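Conserved protein (MTH177) (Methanothermobacter marburgensis, PDB 1TR8) probably contacts nascent polypeptide chains as they emerge from the ribosome, acting as a homodimeric, RNA-binding archaeal nascent polypeptide-associated complex. Local coordinates at residues R15-V20 against K32-N37; K27-K32 against G51-R56; E70-Q75 against E96-L101. One frame throughout, in Å; residues are numbered along the deposited sequence.

Contact 1: residues R15-V20 against K32-N37; sequences RGVEEV and KNPKVN
V17 and P34 meet at about a right angle, with V17 CG1 set against P34 CG at 3.8 Å. CG1 of V17 is anti to its backbone N (chi1 176°). This leaves CG2 beside the N, where it turns to V36 and lies 4.0 Å from V36 CG2. The two valines also cross at about a right angle. V20 reaches the same proline carbon obliquely, its CG2 3.7 Å from P34 CG. P34 CG is thus touched by a methyl from each of two valines. In the NAC domain, the passage from strand 27-32 into strand 35-41 (N33, P34) here packs on the run through V17 to V20 that enters strand 19-23. V49 of strand 44-51 packs on V20 and P34. V17 packs on I22 of the second subunit, and V20 on V20 of that subunit, so the apolar patch continues onto that chain. N33 N donates to E18 O at 3.0 Å. The N-H points almost straight at the oxygen (167°), but the donor sits well above the carbonyl plane. Next to this bond, E19 and K32 form an antiparallel non-hydrogen-bonded pair, their CA atoms 4.6 Å apart.

Contact 2: residues K27-K32 against G51-R56; sequences KEIIIK and GKARER
Strands 27-32 and 53-56 run antiparallel, with E28-R56 and I30-R54 as hydrogen-bonded pairs and I29-E55 as a non-hydrogen-bonded pair between them. The I30 N to R54 O bond is the straightest of the four backbone bonds, at 2.7 Å and 171°. E28, I30, R54 and R56 lie on one face of the sheet. There R56 starts anti to its backbone N (chi1 -171°) and bends at chi3 (67°), which lays its guanidinium over I30. I30 CD1 sits over the centre of one guanidinium face and is 3.5 Å from R56 CB. E28 OE1 comes in at the guanidinium edge and accepts a hydrogen bond from R56 NH2 at 2.7 Å, part of a salt bridge. A second bond, from R56 NE to the same oxygen, is weak. The other oxygen, E28 OE2, binds R56 of the third subunit, so the carboxylate joins two arginines. An alanine in place of R56 removes the guanidinium and would probably loosen the packing of I30 CD1 and the hold on the E28 carboxylate. Strand 27-32 is the middle strand and 53-61 an outer one, within this chain, of a three-stranded NAC-domain sheet, which pairing at R54 and E55 extends into the third subunit. On the opposite face, I29 CG2 packs on A53 CB at 3.9 Å, and Y47 of the second subunit covers both. K27 and E55 cross obliquely and form a salt bridge, NZ to OE2 at 2.9 Å. At G51, I31 CG2 lies 3.5 Å from CA, where a side chain would clash.

Contact 3: residues E70-Q75 against E96-L101; sequences ELVMNQ and EAIMRL
This is an apolar helix-helix contact inside the UBA domain, between its first helix, 66-76, and its last, 94-100. The two short segments run in roughly the same direction, 29° apart. Their axes come within 9.8 Å of each other, and apolar side chains fill the contact. V72 is central. Its CG1, anti to the backbone N (chi1 178°), meets L101 CD1 at 3.7 Å, and the two side chains cross at about a right angle. Its CG2, beside the N, faces the other helix more loosely, 4.2 Å from A97 CB and 4.3 Å from I98 CG1. The two branches of one valine therefore divide the partners between them. One turns to L101 and the other to A97 and I98, a turn earlier. L71 adds a tip-to-tip touch. Its CD2 lies 3.8 Å from I98 CD1, and the side chains approach obliquely. I98 gets there with CG1 beside its backbone N and an extended chi2 of 169°. Q75 only brushes I98 CD1 with its CB, and its amide end leads away. V72 and A97 are buried, whereas L71 and L101 are exposed. Such a three-helix bundle is the usual UBA fold. The middle helix, 80-89, closes the packing, with A83 against V72 and A86 against L101. L94, at the start of helix 94-100, touches both L71 and V72.

How the contacts relate
Contacts 1 and 2 belong to one NAC-domain unit, with centres 12 Å apart. They share K32, and V20 O and I31 N, 2.9 Å apart, probably form a hydrogen bond between neighbouring strands. Their segments alternate along the chain. Both reach the second subunit, and contact 2 also meets the third. Contact 3 stands apart in the UBA domain, on the other side of the chain's centre. Its centre is about 33 Å from that of contact 2 and about 44 Å from that of contact 1. Nearest atoms of contacts 2 and 3 are about 14 Å apart. Strand 53-61, which carries one side of contact 2, is followed in the chain by helix 66-76 of contact 3.

Contact 1: residues R15-V20 against K32-N37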
ATOM      1  N   ARG A  15     -14.612   2.976  14.691  1.00 67.87           N
ATOM      2  CA  ARG A  15     -15.864   2.948  13.940  1.00 66.30           C
ATOM      3  C   ARG A  15     -15.658   3.345  12.470  1.00 64.78           C
ATOM      4  O   ARG A  15     -14.759   4.116  12.141  1.00 64.81           O
ATOM      5  CB  ARG A  15     -16.872   3.881  14.640  1.00 66.51           C
ATOM      6  CG  ARG A  15     -18.283   3.696  14.204  1.00 67.65           C
ATOM      7  CD  ARG A  15     -19.276   4.484  15.036  1.00 69.76           C
ATOM      8  NE  ARG A  15     -20.543   4.706  14.346  1.00 68.80           N
ATOM      9  CZ  ARG A  15     -20.852   5.800  13.662  1.00 73.14           C
ATOM     10  NH1 ARG A  15     -19.963   6.775  13.526  1.00 72.30           N
ATOM     11  NH2 ARG A  15     -22.060   5.917  13.102  1.00 72.95           N
ATOM     12  N   GLY A  16     -16.461   2.758  11.584  1.00 63.37           N
ATOM     13  CA  GLY A  16     -16.454   3.102  10.150  1.00 61.53           C
ATOM     14  C   GLY A  16     -15.306   2.506   9.359  1.00 58.86           C
ATOM     15  O   GLY A  16     -14.835   3.112   8.407  1.00 58.24           O
ATOM     16  N   VAL A  17     -14.842   1.324   9.745  1.00 56.80           N
ATOM     17  CA  VAL A  17     -13.761   0.703   9.022  1.00 56.55           C
ATOM     18  C   VAL A  17     -14.361  -0.069   7.858  1.00 56.55           C
ATOM     19  O   VAL A  17     -15.231  -0.911   8.049  1.00 57.31           O
ATOM     20  CB  VAL A  17     -12.878  -0.205   9.899  1.00 57.88           C
ATOM     21  CG1 VAL A  17     -11.814  -0.902   9.028  1.00 56.26           C
ATOM     22  CG2 VAL A  17     -12.198   0.609  11.004  1.00 55.34           C
ATOM     23  N   GLU A  18     -13.934   0.280   6.648  1.00 54.91           N
ATOM     24  CA  GLU A  18     -14.447  -0.337   5.439  1.00 54.35           C
ATOM     25  C   GLU A  18     -13.687  -1.586   5.060  1.00 53.18           C
ATOM     26  O   GLU A  18     -14.273  -2.510   4.515  1.00 53.10           O
ATOM     27  CB  GLU A  18     -14.467   0.656   4.273  1.00 53.76           C
ATOM     28  CG  GLU A  18     -15.430   1.800   4.528  1.00 55.21           C
ATOM     29  CD  GLU A  18     -15.522   2.779   3.379  1.00 57.09           C
ATOM     30  OE1 GLU A  18     -14.703   2.698   2.434  1.00 60.56           O
ATOM     31  OE2 GLU A  18     -16.442   3.621   3.417  1.00 62.77           O
ATOM     32  N   GLU A  19     -12.409  -1.650   5.407  1.00 53.12           N
ATOM     33  CA  GLU A  19     -11.573  -2.757   5.001  1.00 52.99           C
ATOM     34  C   GLU A  19     -10.279  -2.712   5.782  1.00 52.59           C
ATOM     35  O   GLU A  19      -9.771  -1.624   6.124  1.00 53.45           O
ATOM     36  CB  GLU A  19     -11.317  -2.600   3.505  1.00 52.76           C
ATOM     37  CG  GLU A  19     -10.551  -3.687   2.776  1.00 56.79           C
ATOM     38  CD  GLU A  19     -10.470  -3.368   1.275  1.00 55.93           C
ATOM     39  OE1 GLU A  19     -11.448  -2.822   0.726  1.00 61.67           O
ATOM     40  OE2 GLU A  19      -9.459  -3.668   0.627  1.00 63.23           O
ATOM     41  N   VAL A  20      -9.744  -3.893   6.053  1.00 52.14           N
ATOM     42  CA  VAL A  20      -8.391  -4.047   6.569  1.00 51.73           C
ATOM     43  C   VAL A  20      -7.696  -4.960   5.588  1.00 51.40           C
ATOM     44  O   VAL A  20      -8.282  -5.949   5.129  1.00 49.99           O
ATOM     45  CB  VAL A  20      -8.397  -4.698   7.951  1.00 52.35           C
ATOM     46  CG1 VAL A  20      -6.984  -5.116   8.372  1.00 52.25           C
ATOM     47  CG2 VAL A  20      -9.022  -3.730   8.944  1.00 53.90           C
ATOM     48  N   LYS A  32     -13.347  -7.486   4.909  1.00 55.91           N
ATOM     49  CA  LYS A  32     -14.343  -6.461   4.605  1.00 58.77           C
ATOM     50  C   LYS A  32     -15.255  -6.139   5.791  1.00 59.02           C
ATOM     51  O   LYS A  32     -15.661  -7.014   6.535  1.00 58.17           O
ATOM     52  CB  LYS A  32     -15.181  -6.863   3.389  1.00 59.99           C
ATOM     53  CG  LYS A  32     -14.441  -6.633   2.073  1.00 64.87           C
ATOM     54  CD  LYS A  32     -14.561  -7.806   1.102  1.00 67.78           C
ATOM     55  CE  LYS A  32     -13.248  -8.023   0.335  1.00 71.04           C
ATOM     56  NZ  LYS A  32     -13.298  -9.127  -0.693  1.00 70.07           N
ATOM     57  N   ASN A  33     -15.492  -4.852   6.007  1.00 60.51           N
ATOM     58  CA  ASN A  33     -16.346  -4.392   7.083  1.00 60.75           C
ATOM     59  C   ASN A  33     -16.084  -5.164   8.374  1.00 60.66           C
ATOM     60  O   ASN A  33     -16.983  -5.759   8.970  1.00 61.35           O
ATOM     61  CB  ASN A  33     -17.814  -4.491   6.656  1.00 60.95           C
ATOM     62  CG  ASN A  33     -18.150  -3.521   5.528  1.00 63.06           C
ATOM     63  OD1 ASN A  33     -18.618  -3.926   4.455  1.00 64.25           O
ATOM     64  ND2 ASN A  33     -17.891  -2.234   5.761  1.00 61.49           N
ATOM     65  N   PRO A  34     -14.835  -5.144   8.809  1.00 59.70           N
ATOM     66  CA  PRO A  34     -14.470  -5.771  10.057  1.00 59.12           C
ATOM     67  C   PRO A  34     -14.929  -4.986  11.265  1.00 59.01           C
ATOM     68  O   PRO A  34     -15.251  -3.797  11.161  1.00 58.94           O
ATOM     69  CB  PRO A  34     -12.945  -5.755   9.989  1.00 60.04           C
ATOM     70  CG  PRO A  34     -12.630  -4.598   9.157  1.00 58.31           C
ATOM     71  CD  PRO A  34     -13.679  -4.535   8.134  1.00 59.08           C
ATOM     72  N   LYS A  35     -14.958  -5.662  12.405  1.00 58.26           N
ATOM     73  CA  LYS A  35     -15.033  -5.000  13.693  1.00 58.23           C
ATOM     74  C   LYS A  35     -13.602  -4.779  14.206  1.00 57.75           C
ATOM     75  O   LYS A  35     -12.759  -5.676  14.143  1.00 56.86           O
ATOM     76  CB  LYS A  35     -15.840  -5.853  14.669  1.00 60.06           C
ATOM     77  CG  LYS A  35     -15.792  -5.304  16.080  1.00 63.13           C
ATOM     78  CD  LYS A  35     -17.125  -5.426  16.812  1.00 66.79           C
ATOM     79  CE  LYS A  35     -17.107  -4.463  17.994  1.00 68.25           C
ATOM     80  NZ  LYS A  35     -15.923  -3.528  17.876  1.00 70.25           N
ATOM     81  N   VAL A  36     -13.315  -3.570  14.671  1.00 56.48           N
ATOM     82  CA  VAL A  36     -11.961  -3.210  15.056  1.00 57.11           C
ATOM     83  C   VAL A  36     -11.915  -2.500  16.409  1.00 57.74           C
ATOM     84  O   VAL A  36     -12.658  -1.555  16.657  1.00 58.32           O
ATOM     85  CB  VAL A  36     -11.279  -2.305  14.006  1.00 56.18           C
ATOM     86  CG1 VAL A  36      -9.862  -1.973  14.437  1.00 55.86           C
ATOM     87  CG2 VAL A  36     -11.290  -2.940  12.622  1.00 55.35           C
ATOM     88  N   ASN A  37     -11.048  -3.006  17.280  1.00 58.37           N
ATOM     89  CA  ASN A  37     -10.728  -2.408  18.566  1.00 59.50           C
ATOM     90  C   ASN A  37      -9.275  -1.947  18.584  1.00 59.39           C
ATOM     91  O   ASN A  37      -8.420  -2.527  17.918  1.00 58.52           O
ATOM     92  CB  ASN A  37     -10.928  -3.438  19.675  1.00 60.63           C
ATOM     93  CG  ASN A  37     -12.390  -3.682  19.968  1.00 64.59           C
ATOM     94  OD1 ASN A  37     -13.252  -2.952  19.483  1.00 72.07           O
ATOM     95  ND2 ASN A  37     -12.681  -4.717  20.749  1.00 68.77           N
TER

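Contact 2: residues K27-K32 against G51-R56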
ATOM      1  N   LYS A  27       1.257 -12.461  -0.769  1.00 50.72           N
ATOM      2  CA  LYS A  27      -0.180 -12.390  -0.689  1.00 50.66           C
ATOM      3  C   LYS A  27      -0.613 -11.289   0.243  1.00 50.08           C
ATOM      4  O   LYS A  27       0.183 -10.738   0.994  1.00 48.88           O
ATOM      5  CB  LYS A  27      -0.772 -13.719  -0.199  1.00 50.48           C
ATOM      6  CG  LYS A  27      -0.628 -13.972   1.296  1.00 51.66           C
ATOM      7  CD  LYS A  27      -1.336 -15.252   1.723  1.00 52.32           C
ATOM      8  CE  LYS A  27      -1.372 -15.416   3.258  1.00 52.35           C
ATOM      9  NZ  LYS A  27      -1.724 -16.820   3.687  1.00 51.78           N
ATOM     10  N   GLU A  28      -1.906 -10.993   0.160  1.00 49.78           N
ATOM     11  CA  GLU A  28      -2.570 -10.087   1.046  1.00 50.04           C
ATOM     12  C   GLU A  28      -3.865 -10.731   1.559  1.00 50.52           C
ATOM     13  O   GLU A  28      -4.504 -11.529   0.876  1.00 50.59           O
ATOM     14  CB  GLU A  28      -2.835  -8.782   0.301  1.00 50.45           C
ATOM     15  CG  GLU A  28      -1.562  -8.272  -0.389  1.00 53.35           C
ATOM     16  CD  GLU A  28      -1.723  -6.940  -1.095  1.00 54.14           C
ATOM     17  OE1 GLU A  28      -2.862  -6.636  -1.514  1.00 58.68           O
ATOM     18  OE2 GLU A  28      -0.697  -6.228  -1.267  1.00 61.74           O
ATOM     19  N   ILE A  29      -4.220 -10.397   2.791  1.00 50.29           N
ATOM     20  CA  ILE A  29      -5.412 -10.900   3.423  1.00 50.95           C
ATOM     21  C   ILE A  29      -6.322  -9.694   3.549  1.00 50.14           C
ATOM     22  O   ILE A  29      -5.908  -8.674   4.063  1.00 49.48           O
ATOM     23  CB  ILE A  29      -5.101 -11.507   4.818  1.00 50.60           C
ATOM     24  CG1 ILE A  29      -4.098 -12.653   4.684  1.00 51.33           C
ATOM     25  CG2 ILE A  29      -6.395 -12.004   5.477  1.00 51.66           C
ATOM     26  CD1 ILE A  29      -3.609 -13.209   5.996  1.00 52.03           C
ATOM     27  N   ILE A  30      -7.546  -9.810   3.049  1.00 49.28           N
ATOM     28  CA  ILE A  30      -8.475  -8.699   3.045  1.00 50.63           C
ATOM     29  C   ILE A  30      -9.691  -9.067   3.893  1.00 50.79           C
ATOM     30  O   ILE A  30     -10.302 -10.126   3.683  1.00 49.35           O
ATOM     31  CB  ILE A  30      -8.923  -8.388   1.578  1.00 51.80           C
ATOM     32  CG1 ILE A  30      -7.723  -7.983   0.719  1.00 55.50           C
ATOM     33  CG2 ILE A  30      -9.977  -7.293   1.524  1.00 50.74           C
ATOM     34  CD1 ILE A  30      -7.311  -9.074  -0.204  1.00 58.70           C
ATOM     35  N   ILE A  31     -10.006  -8.205   4.860  1.00 52.12           N
ATOM     36  CA  ILE A  31     -11.216  -8.339   5.664  1.00 53.87           C
ATOM     37  C   ILE A  31     -12.162  -7.179   5.413  1.00 54.27           C
ATOM     38  O   ILE A  31     -11.859  -6.032   5.757  1.00 53.21           O
ATOM     39  CB  ILE A  31     -10.863  -8.399   7.157  1.00 54.28           C
ATOM     40  CG1 ILE A  31      -9.749  -9.419   7.376  1.00 58.16           C
ATOM     41  CG2 ILE A  31     -12.101  -8.790   7.955  1.00 56.89           C
ATOM     42  CD1 ILE A  31      -9.317  -9.557   8.808  1.00 59.50           C
ATOM     43  N   LYS A  32     -13.347  -7.486   4.909  1.00 55.91           N
ATOM     44  CA  LYS A  32     -14.343  -6.461   4.605  1.00 58.77           C
ATOM     45  C   LYS A  32     -15.255  -6.139   5.791  1.00 59.02           C
ATOM     46  O   LYS A  32     -15.661  -7.014   6.535  1.00 58.17           O
ATOM     47  CB  LYS A  32     -15.181  -6.863   3.389  1.00 59.99           C
ATOM     48  CG  LYS A  32     -14.441  -6.633   2.073  1.00 64.87           C
ATOM     49  CD  LYS A  32     -14.561  -7.806   1.102  1.00 67.78           C
ATOM     50  CE  LYS A  32     -13.248  -8.023   0.335  1.00 71.04           C
ATOM     51  NZ  LYS A  32     -13.298  -9.127  -0.693  1.00 70.07           N
ATOM     52  N   GLY A  51     -13.338 -10.283  11.419  1.00 51.96           N
ATOM     53  CA  GLY A  51     -14.249 -10.341  10.287  1.00 52.60           C
ATOM     54  C   GLY A  51     -13.894 -11.545   9.443  1.00 52.81           C
ATOM     55  O   GLY A  51     -12.999 -12.302   9.782  1.00 52.53           O
ATOM     56  N   LYS A  52     -14.632 -11.746   8.364  1.00 54.33           N
ATOM     57  CA  LYS A  52     -14.360 -12.850   7.464  1.00 55.63           C
ATOM     58  C   LYS A  52     -13.250 -12.447   6.495  1.00 55.13           C
ATOM     59  O   LYS A  52     -13.259 -11.360   5.905  1.00 55.41           O
ATOM     60  CB  LYS A  52     -15.651 -13.305   6.778  1.00 56.17           C
ATOM     61  CG  LYS A  52     -16.731 -13.670   7.808  1.00 58.08           C
ATOM     62  CD  LYS A  52     -17.849 -14.551   7.257  1.00 60.56           C
ATOM     63  CE  LYS A  52     -17.663 -16.045   7.589  1.00 64.37           C
ATOM     64  NZ  LYS A  52     -16.482 -16.665   6.895  1.00 64.26           N
ATOM     65  N   ALA A  53     -12.252 -13.314   6.396  1.00 54.82           N
ATOM     66  CA  ALA A  53     -11.044 -13.026   5.653  1.00 55.35           C
ATOM     67  C   ALA A  53     -11.071 -13.667   4.282  1.00 56.23           C
ATOM     68  O   ALA A  53     -11.604 -14.779   4.116  1.00 56.29           O
ATOM     69  CB  ALA A  53      -9.855 -13.522   6.423  1.00 55.49           C
ATOM     70  N   ARG A  54     -10.495 -12.949   3.316  1.00 56.19           N
ATOM     71  CA  ARG A  54     -10.224 -13.466   1.978  1.00 57.34           C
ATOM     72  C   ARG A  54      -8.764 -13.211   1.580  1.00 56.44           C
ATOM     73  O   ARG A  54      -8.106 -12.298   2.100  1.00 56.12           O
ATOM     74  CB  ARG A  54     -11.138 -12.795   0.952  1.00 57.46           C
ATOM     75  CG  ARG A  54     -12.591 -13.163   1.070  1.00 59.10           C
ATOM     76  CD  ARG A  54     -13.433 -12.561  -0.068  1.00 62.04           C
ATOM     77  NE  ARG A  54     -14.782 -13.104  -0.093  1.00 61.95           N
ATOM     78  CZ  ARG A  54     -15.769 -12.638   0.654  1.00 66.38           C
ATOM     79  NH1 ARG A  54     -15.562 -11.610   1.468  1.00 69.21           N
ATOM     80  NH2 ARG A  54     -16.974 -13.181   0.578  1.00 66.55           N
ATOM     81  N   GLU A  55      -8.266 -14.059   0.684  1.00 56.35           N
ATOM     82  CA  GLU A  55      -6.881 -14.026   0.243  1.00 57.24           C
ATOM     83  C   GLU A  55      -6.763 -13.602  -1.198  1.00 56.66           C
ATOM     84  O   GLU A  55      -7.543 -14.027  -2.039  1.00 53.21           O
ATOM     85  CB  GLU A  55      -6.239 -15.392   0.336  1.00 56.72           C
ATOM     86  CG  GLU A  55      -6.131 -15.878   1.754  1.00 60.62           C
ATOM     87  CD  GLU A  55      -5.260 -17.098   1.850  1.00 59.22           C
ATOM     88  OE1 GLU A  55      -5.306 -17.924   0.905  1.00 60.39           O
ATOM     89  OE2 GLU A  55      -4.501 -17.156   2.840  1.00 59.13           O
ATOM     90  N   ARG A  56      -5.684 -12.872  -1.456  1.00 57.01           N
ATOM     91  CA  ARG A  56      -5.335 -12.322  -2.768  1.00 58.61           C
ATOM     92  C   ARG A  56      -3.851 -12.555  -2.969  1.00 56.78           C
ATOM     93  O   ARG A  56      -3.055 -12.030  -2.205  1.00 57.11           O
ATOM     94  CB  ARG A  56      -5.574 -10.825  -2.698  1.00 58.75           C
ATOM     95  CG  ARG A  56      -5.480 -10.118  -3.984  1.00 61.83           C
ATOM     96  CD  ARG A  56      -6.211  -8.796  -3.914  1.00 61.22           C
ATOM     97  NE  ARG A  56      -5.564  -7.875  -3.007  1.00 61.02           N
ATOM     98  CZ  ARG A  56      -6.109  -6.747  -2.595  1.00 62.83           C
ATOM     99  NH1 ARG A  56      -7.352  -6.451  -2.953  1.00 63.36           N
ATOM    100  NH2 ARG A  56      -5.426  -5.939  -1.798  1.00 61.01           N
TER

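Contact 3: residues E70-Q75 against E96-L101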
ATOM      1  N   GLU A  70      11.098 -22.789 -22.613  1.00 57.60           N
ATOM      2  CA  GLU A  70      11.277 -24.004 -23.422  1.00 58.92           C
ATOM      3  C   GLU A  70      12.277 -24.968 -22.796  1.00 58.34           C
ATOM      4  O   GLU A  70      11.996 -26.151 -22.661  1.00 57.47           O
ATOM      5  CB  GLU A  70      11.749 -23.640 -24.831  1.00 59.40           C
ATOM      6  CG  GLU A  70      10.630 -23.132 -25.720  1.00 62.42           C
ATOM      7  CD  GLU A  70      11.138 -22.558 -27.030  1.00 64.71           C
ATOM      8  OE1 GLU A  70      12.275 -22.904 -27.463  1.00 70.62           O
ATOM      9  OE2 GLU A  70      10.386 -21.755 -27.635  1.00 70.09           O
ATOM     10  N   LEU A  71      13.428 -24.443 -22.398  1.00 59.13           N
ATOM     11  CA  LEU A  71      14.499 -25.254 -21.799  1.00 59.99           C
ATOM     12  C   LEU A  71      14.034 -25.963 -20.525  1.00 60.12           C
ATOM     13  O   LEU A  71      14.238 -27.169 -20.339  1.00 58.78           O
ATOM     14  CB  LEU A  71      15.710 -24.374 -21.487  1.00 59.85           C
ATOM     15  CG  LEU A  71      17.068 -25.066 -21.334  1.00 62.10           C
ATOM     16  CD1 LEU A  71      18.162 -24.156 -21.834  1.00 64.82           C
ATOM     17  CD2 LEU A  71      17.357 -25.448 -19.914  1.00 66.27           C
ATOM     18  N   VAL A  72      13.332 -25.219 -19.680  1.00 60.37           N
ATOM     19  CA  VAL A  72      12.826 -25.783 -18.433  1.00 60.86           C
ATOM     20  C   VAL A  72      11.751 -26.855 -18.690  1.00 60.63           C
ATOM     21  O   VAL A  72      11.733 -27.890 -18.039  1.00 59.65           O
ATOM     22  CB  VAL A  72      12.255 -24.684 -17.497  1.00 61.16           C
ATOM     23  CG1 VAL A  72      11.696 -25.302 -16.223  1.00 62.86           C
ATOM     24  CG2 VAL A  72      13.310 -23.662 -17.155  1.00 61.49           C
HETATM   25  N   MSE A  73      10.861 -26.603 -19.638  1.00 60.98           N
HETATM   26  CA  MSE A  73       9.828 -27.566 -19.993  1.00 62.59           C
HETATM   27  C   MSE A  73      10.449 -28.870 -20.503  1.00 61.76           C
HETATM   28  O   MSE A  73      10.019 -29.960 -20.130  1.00 62.11           O
HETATM   29  CB  MSE A  73       8.935 -26.983 -21.088  1.00 62.20           C
HETATM   30  CG  MSE A  73       8.099 -25.808 -20.655  1.00 64.38           C
HETATM   31 SE   MSE A  73       7.022 -25.121 -22.140  1.00 70.99          SE
HETATM   32  CE  MSE A  73       8.292 -24.452 -23.217  1.00 74.83           C
ATOM     33  N   ASN A  74      11.413 -28.746 -21.410  1.00 61.36           N
ATOM     34  CA  ASN A  74      11.970 -29.902 -22.097  1.00 61.87           C
ATOM     35  C   ASN A  74      12.891 -30.715 -21.191  1.00 61.04           C
ATOM     36  O   ASN A  74      13.083 -31.906 -21.394  1.00 61.40           O
ATOM     37  CB  ASN A  74      12.676 -29.476 -23.396  1.00 61.91           C
ATOM     38  CG  ASN A  74      11.682 -29.115 -24.521  1.00 64.45           C
ATOM     39  OD1 ASN A  74      10.466 -29.074 -24.314  1.00 66.57           O
ATOM     40  ND2 ASN A  74      12.203 -28.870 -25.711  1.00 65.66           N
ATOM     41  N   GLN A  75      13.447 -30.051 -20.189  1.00 61.62           N
ATOM     42  CA  GLN A  75      14.382 -30.662 -19.254  1.00 61.37           C
ATOM     43  C   GLN A  75      13.658 -31.283 -18.073  1.00 60.63           C
ATOM     44  O   GLN A  75      14.174 -32.194 -17.443  1.00 62.87           O
ATOM     45  CB  GLN A  75      15.369 -29.626 -18.700  1.00 60.70           C
ATOM     46  CG  GLN A  75      16.673 -29.494 -19.487  1.00 62.17           C
ATOM     47  CD  GLN A  75      17.227 -30.833 -19.952  1.00 61.61           C
ATOM     48  OE1 GLN A  75      17.582 -31.699 -19.139  1.00 62.27           O
ATOM     49  NE2 GLN A  75      17.299 -31.003 -21.262  1.00 59.75           N
ATOM     50  N   GLU A  96      17.911 -23.079 -10.800  1.00 57.52           N
ATOM     51  CA  GLU A  96      17.004 -23.282  -9.684  1.00 58.89           C
ATOM     52  C   GLU A  96      15.593 -23.651 -10.158  1.00 58.84           C
ATOM     53  O   GLU A  96      14.905 -24.432  -9.514  1.00 59.68           O
ATOM     54  CB  GLU A  96      16.942 -22.029  -8.831  1.00 58.46           C
ATOM     55  CG  GLU A  96      18.253 -21.704  -8.150  1.00 62.67           C
ATOM     56  CD  GLU A  96      18.309 -20.282  -7.641  1.00 65.00           C
ATOM     57  OE1 GLU A  96      17.272 -19.567  -7.709  1.00 72.16           O
ATOM     58  OE2 GLU A  96      19.391 -19.898  -7.141  1.00 72.96           O
ATOM     59  N   ALA A  97      15.156 -23.054 -11.264  1.00 58.56           N
ATOM     60  CA  ALA A  97      13.857 -23.353 -11.840  1.00 58.50           C
ATOM     61  C   ALA A  97      13.792 -24.835 -12.169  1.00 59.08           C
ATOM     62  O   ALA A  97      12.830 -25.504 -11.811  1.00 58.28           O
ATOM     63  CB  ALA A  97      13.632 -22.509 -13.099  1.00 58.17           C
ATOM     64  N   ILE A  98      14.872 -25.347 -12.767  1.00 60.38           N
ATOM     65  CA  ILE A  98      14.997 -26.771 -13.114  1.00 61.30           C
ATOM     66  C   ILE A  98      14.969 -27.671 -11.878  1.00 62.20           C
ATOM     67  O   ILE A  98      14.220 -28.661 -11.838  1.00 60.81           O
ATOM     68  CB  ILE A  98      16.271 -26.996 -13.979  1.00 61.72           C
ATOM     69  CG1 ILE A  98      16.003 -26.527 -15.415  1.00 62.15           C
ATOM     70  CG2 ILE A  98      16.720 -28.455 -13.999  1.00 61.40           C
ATOM     71  CD1 ILE A  98      17.247 -26.442 -16.279  1.00 64.44           C
HETATM   72  N   MSE A  99      15.756 -27.298 -10.869  1.00 62.46           N
HETATM   73  CA  MSE A  99      15.852 -28.065  -9.645  1.00 63.06           C
HETATM   74  C   MSE A  99      14.516 -28.127  -8.919  1.00 64.24           C
HETATM   75  O   MSE A  99      14.170 -29.168  -8.375  1.00 63.53           O
HETATM   76  CB  MSE A  99      16.963 -27.530  -8.735  1.00 63.16           C
HETATM   77  CG  MSE A  99      18.338 -27.862  -9.302  0.60 63.03           C
HETATM   78 SE   MSE A  99      19.840 -27.228  -8.255  0.60 62.14          SE
HETATM   79  CE  MSE A  99      20.046 -28.643  -7.030  0.60 66.65           C
ATOM     80  N   ARG A 100      13.728 -27.058  -8.969  1.00 64.97           N
ATOM     81  CA  ARG A 100      12.480 -27.080  -8.225  1.00 65.35           C
ATOM     82  C   ARG A 100      11.375 -27.893  -8.918  1.00 64.44           C
ATOM     83  O   ARG A 100      10.410 -28.267  -8.286  1.00 63.76           O
ATOM     84  CB  ARG A 100      12.023 -25.667  -7.805  1.00 66.15           C
ATOM     85  CG  ARG A 100      11.332 -24.833  -8.836  1.00 66.23           C
ATOM     86  CD  ARG A 100      10.999 -23.411  -8.351  1.00 65.84           C
ATOM     87  NE  ARG A 100       9.762 -23.339  -7.572  1.00 65.55           N
ATOM     88  CZ  ARG A 100       9.676 -22.894  -6.320  1.00 66.39           C
ATOM     89  NH1 ARG A 100      10.756 -22.479  -5.672  1.00 66.83           N
ATOM     90  NH2 ARG A 100       8.504 -22.873  -5.701  1.00 66.31           N
ATOM     91  N   LEU A 101      11.563 -28.246 -10.184  1.00 63.79           N
ATOM     92  CA  LEU A 101      10.568 -28.988 -10.947  1.00 62.79           C
ATOM     93  C   LEU A 101      11.038 -30.402 -11.294  1.00 61.95           C
ATOM     94  O   LEU A 101      12.090 -30.854 -10.814  1.00 61.57           O
ATOM     95  CB  LEU A 101      10.264 -28.222 -12.231  1.00 63.42           C
ATOM     96  CG  LEU A 101       9.392 -26.966 -12.118  1.00 63.77           C
ATOM     97  CD1 LEU A 101       9.347 -26.248 -13.459  1.00 62.99           C
ATOM     98  CD2 LEU A 101       7.988 -27.313 -11.646  1.00 62.38           C
TER